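PDB 3TWO: mannitol dehydrogenase, which probably catalyses the reversible, NADP(H)-dependent reduction of cinnamaldehydes to cinnamyl alcohols, as a zinc-containing member of the medium-chain alcohol dehydrogenases. Local coordinates for residues 155-160 and 336-341; 192-197 and 312-317. One frame throughout, in Å; residues are numbered along the deposited sequence.

Interaction 1 of 2, residues 155-160 and 336-341; sequences VAPLLC and KFRYVI. With ZN (zinc ion), chain G; NDP (NADPH dihydro-nicotinamide-adenine-dinucleotide phosphate), chain F.
The zinc and nicotinamide site of a medium-chain alcohol dehydrogenase is the setting in which P157 meets R338 and V340, three buried residues, one of which, R338, also grips the cofactor. The pyrrolidine ring of P157 does the touching. Its CB lies 3.9 Å from R338 CG, at the start of an arginine chain that runs past it in the opposite direction, while its CG reaches V340 CG2 at 3.7 Å, the two side chains crossing at about a right angle. In V340 the methyl carbon CG1 stands anti to the backbone N (chi1 171°), which leaves CG2, beside that N, as the branch that meets the ring. The contact is apolar throughout; the polar work is done by the guanidinium end of R338 and, three residues on from P157, by C160. R338 bends at chi2 (-81°) and carries its guanidinium to the pyrophosphate of NADPH. There NH1 gives O2N of NADPH a hydrogen bond of 2.8 Å (N-H...O 154°), and NH2 adds a weak one at 3.2 Å to the same oxygen, which sits at the edge of the guanidinium, near its plane. A salt bridge from NE to E65 helps to fix the rotation of the group. On the other segment C160 SG binds the zinc ion at 2.4 Å, the metal site being completed within the protein by C42 and H64, and SG also lies 3.4 Å from C5N of the nicotinamide ring. P157 thus joins the zinc-binding segment to the strand that carries the cofactor-binding arginine. Segment 155-160 runs into helix 158-171 and R338 begins strand 338-342; L158 faces helices 187-198 and 296-308, while P157 and V340 both rest on I315 of the adjacent strand 315-318.

Interaction 2 of 2, residues 192-197 and 312-317; sequences AVKYAV and YPEIDL
K194 NZ donates a 2.6 Å hydrogen bond to the backbone oxygen of Y312, and the same ammonium group forms a longer salt bridge to E314 OE2 at 3.3 Å, whose hydrogen bond is weak. This pair of bonds ties helix 187-198 to the chain that leads into strand 315-318. The helix belongs to the Rossmann-type domain, and its start, with a glycine-rich sequence consistent with the nucleotide-binding turn, hydrogen-bonds NADPH through the backbone N of G187 and L188. It is an example of a lysine reaching from a helix to bridge a loop by one main-chain and one side-chain acceptor. The carbonyl of Y312 points almost straight at the nitrogen, with a C=O...N angle of 165°. The lysine is extended as far as CE and then bends at chi4 (-92°), which brings NZ within bonding distance of both oxygens. E314 starts off to the side and bends at chi2 (-67°), and its side chain crosses that of K194 at about a right angle. The positive charge would be expected to polarise the Y312 carbonyl and to be partly offset by the glutamate. Beyond the polar centre the contact is thin. The side chain of Y312 leaves its backbone away from the helix and packs on P151, K154 and V155, while Y195, one residue along from K194, hydrogen-bonds through OH to S306 and sets its ring edge-to-face with Y166. One carbon-carbon approach finishes the junction: K194 CE lies 4.0 Å from E314 CG.

Overall arrangement
Interactions 1 and 2 illustrate how an enzyme of two domains can be joined through a pair of neighbouring strands. Their centres lie about 9 Å apart, and strands 315-318 and 338-342 run parallel in one mixed sheet, linked directly by probable hydrogen bonds between the backbones of D316 and those of R338 and V340. Along the chain the order is 155-160, 192-197, 312-317 and 336-341, so interaction 1 spans both segments of interaction 2. One strand thus carries the arginine on NADPH, and the chain entering the other is tied to the cofactor-domain helix. Together they connect the zinc site, the coenzyme and the Rossmann-type domain.

Interaction 1 of 2, residues 155-160 and 336-341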
loop_
_atom_site.group_PDB
_atom_site.type_symbol
_atom_site.label_atom_id
_atom_site.label_comp_id
_atom_site.label_asym_id
_atom_site.label_seq_id
_atom_site.Cartn_x
_atom_site.Cartn_y
_atom_site.Cartn_z
ATOM N N VAL B 155 28.137 12.993 -11.153
ATOM C CA VAL B 155 28.046 11.614 -10.730
ATOM C C VAL B 155 27.564 11.541 -9.277
ATOM O O VAL B 155 26.772 10.662 -8.953
ATOM C CB VAL B 155 29.408 10.866 -10.880
ATOM C CG1 VAL B 155 29.414 9.502 -10.128
ATOM C CG2 VAL B 155 29.737 10.657 -12.363
ATOM N N ALA B 156 28.042 12.445 -8.420
ATOM C CA ALA B 156 27.838 12.335 -6.973
ATOM C C ALA B 156 26.366 12.110 -6.561
ATOM O O ALA B 156 26.082 11.224 -5.743
ATOM C CB ALA B 156 28.513 13.577 -6.203
ATOM N N PRO B 157 25.416 12.880 -7.126
ATOM C CA PRO B 157 24.033 12.648 -6.634
ATOM C C PRO B 157 23.416 11.389 -7.203
ATOM O O PRO B 157 22.365 10.976 -6.716
ATOM C CB PRO B 157 23.236 13.898 -7.103
ATOM C CG PRO B 157 24.297 14.986 -7.384
ATOM C CD PRO B 157 25.534 14.155 -7.872
ATOM N N LEU B 158 24.046 10.758 -8.207
ATOM C CA LEU B 158 23.563 9.447 -8.620
ATOM C C LEU B 158 23.593 8.516 -7.434
ATOM O O LEU B 158 22.753 7.617 -7.362
ATOM C CB LEU B 158 24.413 8.820 -9.735
ATOM C CG LEU B 158 24.516 9.589 -11.004
ATOM C CD1 LEU B 158 25.639 8.966 -11.942
ATOM C CD2 LEU B 158 23.167 9.678 -11.652
ATOM N N LEU B 159 24.549 8.729 -6.490
ATOM C CA LEU B 159 24.721 7.786 -5.384
ATOM C C LEU B 159 23.537 7.710 -4.459
ATOM O O LEU B 159 23.412 6.731 -3.744
ATOM C CB LEU B 159 26.019 8.005 -4.597
ATOM C CG LEU B 159 27.342 7.449 -5.180
ATOM C CD1 LEU B 159 27.365 5.928 -4.925
ATOM C CD2 LEU B 159 27.518 7.747 -6.660
ATOM N N CYS B 160 22.677 8.730 -4.435
ATOM C CA CYS B 160 21.423 8.617 -3.660
ATOM C C CYS B 160 20.190 8.996 -4.440
ATOM O O CYS B 160 19.335 8.185 -4.601
ATOM C CB CYS B 160 21.438 9.454 -2.402
ATOM S SG CYS B 160 19.914 9.172 -1.496
ATOM N N LYS B 336 16.797 24.777 -6.903
ATOM C CA LYS B 336 16.518 24.414 -8.287
ATOM C C LYS B 336 16.419 22.875 -8.320
ATOM O O LYS B 336 15.288 22.299 -8.201
ATOM C CB LYS B 336 17.593 24.988 -9.235
ATOM C CG LYS B 336 17.127 25.047 -10.729
ATOM C CD LYS B 336 18.333 24.992 -11.723
ATOM C CE LYS B 336 17.911 24.754 -13.184
ATOM N NZ LYS B 336 16.935 25.831 -13.599
ATOM N N PHE B 337 17.566 22.203 -8.465
ATOM C CA PHE B 337 17.572 20.754 -8.393
ATOM C C PHE B 337 18.569 20.314 -7.320
ATOM O O PHE B 337 18.271 20.512 -6.110
ATOM C CB PHE B 337 17.689 20.105 -9.790
ATOM C CG PHE B 337 16.547 20.533 -10.744
ATOM C CD1 PHE B 337 16.773 21.456 -11.797
ATOM C CD2 PHE B 337 15.247 20.057 -10.570
ATOM C CE1 PHE B 337 15.731 21.824 -12.665
ATOM C CE2 PHE B 337 14.206 20.441 -11.433
ATOM C CZ PHE B 337 14.469 21.334 -12.493
ATOM N N ARG B 338 19.729 19.764 -7.701
ATOM C CA ARG B 338 20.722 19.357 -6.695
ATOM C C ARG B 338 21.760 20.440 -6.508
ATOM O O ARG B 338 22.225 21.033 -7.514
ATOM C CB ARG B 338 21.396 18.007 -7.063
ATOM C CG ARG B 338 20.690 16.789 -6.431
ATOM C CD ARG B 338 21.156 16.620 -4.975
ATOM N NE ARG B 338 20.685 15.399 -4.338
ATOM C CZ ARG B 338 19.497 15.251 -3.751
ATOM N NH1 ARG B 338 18.590 16.225 -3.812
ATOM N NH2 ARG B 338 19.197 14.092 -3.176
ATOM N N TYR B 339 22.139 20.680 -5.244
ATOM C CA TYR B 339 23.410 21.387 -4.902
ATOM C C TYR B 339 24.528 20.363 -4.732
ATOM O O TYR B 339 24.302 19.240 -4.187
ATOM C CB TYR B 339 23.303 22.199 -3.600
ATOM C CG TYR B 339 22.388 23.413 -3.704
ATOM C CD1 TYR B 339 21.081 23.378 -3.170
ATOM C CD2 TYR B 339 22.804 24.573 -4.362
ATOM C CE1 TYR B 339 20.242 24.499 -3.262
ATOM C CE2 TYR B 339 21.977 25.688 -4.476
ATOM C CZ TYR B 339 20.717 25.646 -3.922
ATOM O OH TYR B 339 19.908 26.733 -4.050
ATOM N N VAL B 340 25.723 20.719 -5.224
ATOM C CA VAL B 340 26.860 19.840 -5.045
ATOM C C VAL B 340 28.058 20.636 -4.518
ATOM O O VAL B 340 28.392 21.713 -5.067
ATOM C CB VAL B 340 27.242 19.128 -6.315
ATOM C CG1 VAL B 340 28.565 18.418 -6.078
ATOM C CG2 VAL B 340 26.141 18.131 -6.757
ATOM N N ILE B 341 28.685 20.121 -3.455
ATOM C CA ILE B 341 29.817 20.830 -2.836
ATOM C C ILE B 341 31.114 20.444 -3.513
ATOM O O ILE B 341 31.426 19.272 -3.673
ATOM C CB ILE B 341 29.957 20.564 -1.326
ATOM C CG1 ILE B 341 28.651 20.917 -0.564
ATOM C CG2 ILE B 341 31.169 21.355 -0.769
ATOM C CD1 ILE B 341 28.578 20.306 0.815
HETATM ZN ZN ZN G . 19.612 10.672 0.359
HETATM P PA NDP F . 14.608 18.379 -2.426
HETATM O O1A NDP F . 13.992 19.491 -1.685
HETATM O O2A NDP F . 15.386 18.493 -3.790
HETATM O O5B NDP F . 13.278 18.253 -3.361
HETATM C C5B NDP F . 11.868 18.249 -2.778
HETATM C C4B NDP F . 10.924 18.792 -3.845
HETATM O O4B NDP F . 9.471 18.630 -3.567
HETATM C C3B NDP F . 11.198 20.301 -4.028
HETATM O O3B NDP F . 11.292 20.562 -5.480
HETATM C C2B NDP F . 9.923 20.950 -3.424
HETATM O O2B NDP F . 9.708 22.174 -4.152
HETATM C C1B NDP F . 8.821 19.944 -3.832
HETATM N N9A NDP F . 7.691 19.886 -2.877
HETATM C C8A NDP F . 7.781 20.105 -1.545
HETATM N N7A NDP F . 6.574 19.902 -1.042
HETATM C C5A NDP F . 5.743 19.563 -2.024
HETATM C C6A NDP F . 4.397 19.245 -2.069
HETATM N N6A NDP F . 3.584 19.236 -0.958
HETATM N N1A NDP F . 3.895 18.963 -3.266
HETATM C C2A NDP F . 4.610 18.937 -4.369
HETATM N N3A NDP F . 5.891 19.220 -4.355
HETATM C C4A NDP F . 6.464 19.550 -3.184
HETATM O O3 NDP F . 14.373 16.917 -1.880
HETATM P PN NDP F . 15.081 15.646 -2.346
HETATM O O1N NDP F . 14.709 15.273 -3.729
HETATM O O2N NDP F . 16.592 15.556 -2.003
HETATM O O5D NDP F . 14.445 14.602 -1.355
HETATM C C5D NDP F . 12.940 14.571 -1.246
HETATM C C4D NDP F . 12.494 13.636 -0.044
HETATM O O4D NDP F . 13.022 12.354 -0.432
HETATM C C3D NDP F . 13.096 13.976 1.347
HETATM O O3D NDP F . 12.071 13.756 2.355
HETATM C C2D NDP F . 14.269 12.972 1.425
HETATM O O2D NDP F . 14.543 12.652 2.744
HETATM C C1D NDP F . 13.623 11.744 0.741
HETATM N N1N NDP F . 14.598 10.677 0.331
HETATM C C2N NDP F . 14.229 9.329 0.540
HETATM C C3N NDP F . 15.085 8.301 0.180
HETATM C C7N NDP F . 14.615 6.857 0.341
HETATM O O7N NDP F . 13.404 6.587 0.399
HETATM N N7N NDP F . 15.558 5.943 0.146
HETATM C C4N NDP F . 16.354 8.612 -0.363
HETATM C C5N NDP F . 16.726 9.964 -0.617
HETATM C C6N NDP F . 15.873 10.991 -0.267
HETATM P P2B NDP F . 9.278 23.515 -3.471
HETATM O O1X NDP F . 10.331 24.616 -4.077
HETATM O O2X NDP F . 7.850 23.756 -3.698
HETATM O O3X NDP F . 9.625 23.396 -1.924
#

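Interaction 2 of 2, residues 192-197 and 312-317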
loop_
_atom_site.group_PDB
_atom_site.type_symbol
_atom_site.label_atom_id
_atom_site.label_comp_id
_atom_site.label_asym_id
_atom_site.label_seq_id
_atom_site.Cartn_x
_atom_site.Cartn_y
_atom_site.Cartn_z
ATOM N N ALA B 192 13.945 11.106 -11.288
ATOM C CA ALA B 192 12.760 10.199 -11.627
ATOM C C ALA B 192 12.237 10.570 -13.011
ATOM O O ALA B 192 11.975 9.702 -13.863
ATOM C CB ALA B 192 11.607 10.415 -10.634
ATOM N N VAL B 193 12.059 11.878 -13.221
ATOM C CA VAL B 193 11.691 12.389 -14.544
ATOM C C VAL B 193 12.632 11.917 -15.683
ATOM O O VAL B 193 12.176 11.395 -16.690
ATOM C CB VAL B 193 11.547 13.936 -14.549
ATOM C CG1 VAL B 193 11.461 14.456 -16.052
ATOM C CG2 VAL B 193 10.296 14.374 -13.799
ATOM N N LYS B 194 13.946 12.090 -15.512
ATOM C CA LYS B 194 14.890 11.685 -16.532
ATOM C C LYS B 194 14.870 10.193 -16.817
ATOM O O LYS B 194 14.849 9.795 -17.977
ATOM C CB LYS B 194 16.312 12.138 -16.199
ATOM C CG LYS B 194 16.434 13.669 -16.251
ATOM C CD LYS B 194 17.533 14.161 -15.303
ATOM C CE LYS B 194 17.975 15.572 -15.627
ATOM N NZ LYS B 194 19.111 15.520 -16.561
ATOM N N TYR B 195 14.874 9.379 -15.770
ATOM C CA TYR B 195 14.847 7.941 -15.963
ATOM C C TYR B 195 13.539 7.550 -16.647
ATOM O O TYR B 195 13.564 6.785 -17.583
ATOM C CB TYR B 195 15.005 7.165 -14.613
ATOM C CG TYR B 195 16.408 7.260 -14.018
ATOM C CD1 TYR B 195 16.609 7.534 -12.641
ATOM C CD2 TYR B 195 17.529 7.060 -14.821
ATOM C CE1 TYR B 195 17.879 7.652 -12.106
ATOM C CE2 TYR B 195 18.801 7.124 -14.300
ATOM C CZ TYR B 195 18.974 7.439 -12.940
ATOM O OH TYR B 195 20.273 7.538 -12.464
ATOM N N ALA B 196 12.400 8.042 -16.156
ATOM C CA ALA B 196 11.097 7.606 -16.770
ATOM C C ALA B 196 11.001 7.995 -18.213
ATOM O O ALA B 196 10.572 7.193 -19.018
ATOM C CB ALA B 196 9.880 8.101 -15.985
ATOM N N VAL B 197 11.457 9.197 -18.560
ATOM C CA VAL B 197 11.497 9.590 -19.967
ATOM C C VAL B 197 12.450 8.672 -20.765
ATOM O O VAL B 197 12.071 8.194 -21.830
ATOM C CB VAL B 197 11.982 11.051 -20.186
ATOM C CG1 VAL B 197 12.134 11.385 -21.770
ATOM C CG2 VAL B 197 11.066 12.016 -19.529
ATOM N N TYR B 312 22.192 12.509 -16.182
ATOM C CA TYR B 312 22.768 13.091 -15.011
ATOM C C TYR B 312 21.843 14.094 -14.327
ATOM O O TYR B 312 21.031 14.757 -14.989
ATOM C CB TYR B 312 24.044 13.811 -15.390
ATOM C CG TYR B 312 25.162 12.906 -15.829
ATOM C CD1 TYR B 312 25.582 12.862 -17.181
ATOM C CD2 TYR B 312 25.811 12.095 -14.903
ATOM C CE1 TYR B 312 26.677 12.027 -17.588
ATOM C CE2 TYR B 312 26.880 11.293 -15.289
ATOM C CZ TYR B 312 27.304 11.270 -16.617
ATOM O OH TYR B 312 28.353 10.447 -16.911
ATOM N N PRO B 313 21.953 14.202 -12.975
ATOM C CA PRO B 313 21.285 15.326 -12.264
ATOM C C PRO B 313 21.703 16.694 -12.779
ATOM O O PRO B 313 22.845 16.918 -13.287
ATOM C CB PRO B 313 21.773 15.185 -10.812
ATOM C CG PRO B 313 23.072 14.348 -10.931
ATOM C CD PRO B 313 22.773 13.368 -12.065
ATOM N N GLU B 314 20.763 17.601 -12.662
ATOM C CA GLU B 314 20.952 19.034 -12.850
ATOM C C GLU B 314 21.542 19.532 -11.526
ATOM O O GLU B 314 20.914 19.408 -10.459
ATOM C CB GLU B 314 19.574 19.671 -13.006
ATOM C CG GLU B 314 18.787 19.173 -14.174
ATOM C CD GLU B 314 19.459 19.609 -15.424
ATOM O OE1 GLU B 314 19.710 20.841 -15.510
ATOM O OE2 GLU B 314 19.779 18.743 -16.281
ATOM N N ILE B 315 22.735 20.084 -11.574
ATOM C CA ILE B 315 23.406 20.439 -10.323
ATOM C C ILE B 315 23.843 21.872 -10.364
ATOM O O ILE B 315 24.029 22.448 -11.448
ATOM C CB ILE B 315 24.636 19.547 -10.014
ATOM C CG1 ILE B 315 25.717 19.768 -11.086
ATOM C CG2 ILE B 315 24.240 18.077 -10.079
ATOM C CD1 ILE B 315 26.979 20.218 -10.523
ATOM N N ASP B 316 23.987 22.428 -9.161
ATOM C CA ASP B 316 24.593 23.715 -8.947
ATOM C C ASP B 316 25.748 23.540 -7.954
ATOM O O ASP B 316 25.514 23.148 -6.824
ATOM C CB ASP B 316 23.544 24.675 -8.357
ATOM C CG ASP B 316 22.495 25.111 -9.389
ATOM O OD1 ASP B 316 21.270 24.829 -9.190
ATOM O OD2 ASP B 316 22.873 25.724 -10.436
ATOM N N LEU B 317 26.952 23.886 -8.386
ATOM C CA LEU B 317 28.175 23.758 -7.607
ATOM C C LEU B 317 28.325 24.856 -6.582
ATOM O O LEU B 317 28.328 26.005 -6.931
ATOM C CB LEU B 317 29.413 23.929 -8.505
ATOM C CG LEU B 317 29.928 22.703 -9.218
ATOM C CD1 LEU B 317 31.237 23.082 -10.020
ATOM C CD2 LEU B 317 30.182 21.594 -8.200
#